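Local coordinates for protein novel Thermotoga maritima enzyme TM1112 (Thermotoga maritima, PDB 1O5U) that is of unknown function but adopts the cupin beta-barrel fold and is probably an enzyme of the EutQ-like cupin family, at residues Pro22-Leu25 / Lys26-Val30. Numbering follows the deposited sequence.
Sequences PEKL and KELSV
The carbonyl oxygen of L25 gathers three donors near the end of a short helix: a water at 2.6 Å from L25 O, and weak bonds from the backbone N atoms of L28 and S29. The same water accepts a weak bond from V30 N, so it bridges the last helical turn to the chain beyond. Upstream, K26 N reaches P22 O at 2.8 Å and E27 N reaches E23 O at 2.8 Å. L28 N also binds K24 O, at 3.1 Å. The carboxylates of E23 and E27 meet with planes 85° apart, E23 OE2 only 2.5 Å from E27 OE2; a spacing this short suggests that one of the acids is protonated. E23 bends at chi2 (67°), which swings its carboxylate over to E27. K26 lays its extended chain past E23, CD 3.8 Å from E23 OE1. L25 CD1 touches both methyls of V30 (CG1 and CG2, each 4.0 Å). S29, with positive phi (51°), ends helix 22-28 and binds K26 O through its N: a Schellman-like turn, with water replacing the direct V30 N to L25 O bond. The two-turn helix packs on Y54 and L77, from neighbouring strands in one of the two antiparallel sheets of the cupin fold.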
loop_
_atom_site.group_PDB
_atom_site.type_symbol
_atom_site.label_atom_id
_atom_site.label_comp_id
_atom_site.label_asym_id
_atom_site.label_seq_id
_atom_site.Cartn_x
_atom_site.Cartn_y
_atom_site.Cartn_z
ATOM N N PRO A 22 10.117 10.722 9.941
ATOM C CA PRO A 22 9.059 11.228 10.799
ATOM C C PRO A 22 8.451 12.528 10.289
ATOM O O PRO A 22 7.249 12.695 10.339
ATOM C CB PRO A 22 9.744 11.399 12.124
ATOM C CG PRO A 22 10.853 10.469 12.081
ATOM C CD PRO A 22 11.344 10.407 10.686
ATOM N N GLU A 23 9.264 13.435 9.749
ATOM C CA GLU A 23 8.713 14.692 9.273
ATOM C C GLU A 23 7.789 14.498 8.068
ATOM O O GLU A 23 6.755 15.131 8.005
ATOM C CB GLU A 23 9.822 15.723 9.003
ATOM C CG GLU A 23 9.285 17.101 8.674
ATOM C CD GLU A 23 8.573 17.779 9.834
ATOM O OE1 GLU A 23 8.764 17.397 11.013
ATOM O OE2 GLU A 23 7.834 18.726 9.549
ATOM N N LYS A 24 8.154 13.637 7.126
ATOM C CA LYS A 24 7.353 13.422 5.951
ATOM C C LYS A 24 6.035 12.842 6.358
ATOM O O LYS A 24 4.970 13.263 5.931
ATOM C CB LYS A 24 8.028 12.427 4.997
ATOM C CG LYS A 24 7.150 12.131 3.772
ATOM C CD LYS A 24 7.913 11.248 2.807
ATOM C CE LYS A 24 7.590 11.497 1.348
ATOM N NZ LYS A 24 8.835 11.247 0.596
ATOM N N LEU A 25 6.116 11.855 7.219
ATOM C CA LEU A 25 4.949 11.249 7.733
ATOM C C LEU A 25 4.091 12.273 8.464
ATOM O O LEU A 25 2.899 12.354 8.259
ATOM C CB LEU A 25 5.422 10.140 8.669
ATOM C CG LEU A 25 4.423 9.087 8.943
ATOM C CD1 LEU A 25 3.979 8.458 7.646
ATOM C CD2 LEU A 25 5.057 8.082 9.908
ATOM N N LYS A 26 4.727 13.119 9.271
ATOM C CA LYS A 26 4.012 14.136 10.006
ATOM C C LYS A 26 3.299 15.129 9.088
ATOM O O LYS A 26 2.115 15.463 9.304
ATOM C CB LYS A 26 4.980 14.855 10.955
ATOM C CG LYS A 26 4.414 15.996 11.715
ATOM C CD LYS A 26 5.477 16.548 12.660
ATOM C CE LYS A 26 4.962 17.714 13.456
ATOM N NZ LYS A 26 6.048 18.336 14.312
ATOM N N GLU A 27 4.021 15.618 8.073
ATOM C CA GLU A 27 3.491 16.612 7.161
ATOM C C GLU A 27 2.385 16.096 6.236
ATOM O O GLU A 27 1.615 16.888 5.695
ATOM C CB GLU A 27 4.648 17.215 6.350
ATOM C CG GLU A 27 5.608 17.960 7.252
ATOM C CD GLU A 27 6.604 18.829 6.514
ATOM O OE1 GLU A 27 6.463 18.952 5.299
ATOM O OE2 GLU A 27 7.526 19.362 7.172
ATOM N N LEU A 28 2.316 14.775 6.049
ATOM C CA LEU A 28 1.233 14.172 5.262
ATOM C C LEU A 28 -0.049 14.005 6.122
ATOM O O LEU A 28 -1.135 13.789 5.580
ATOM C CB LEU A 28 1.663 12.801 4.711
ATOM C CG LEU A 28 2.647 12.694 3.535
ATOM C CD1 LEU A 28 2.970 11.263 3.225
ATOM C CD2 LEU A 28 2.155 13.384 2.301
ATOM N N SER A 29 0.100 14.067 7.443
ATOM C CA SER A 29 -1.008 13.878 8.378
ATOM C C SER A 29 -1.731 12.574 8.025
ATOM O O SER A 29 -2.950 12.526 7.903
ATOM C CB SER A 29 -1.977 15.060 8.348
ATOM O OG SER A 29 -1.475 16.180 9.101
ATOM N N VAL A 30 -0.965 11.505 7.857
ATOM C CA VAL A 30 -1.580 10.236 7.468
ATOM C C VAL A 30 -2.566 9.716 8.521
ATOM O O VAL A 30 -3.454 8.930 8.205
ATOM C CB VAL A 30 -0.521 9.149 7.040
ATOM C CG1 VAL A 30 0.551 9.764 6.129
ATOM C CG2 VAL A 30 0.048 8.496 8.230
HETATM O O HOH W 1 1.110 11.335 9.856
#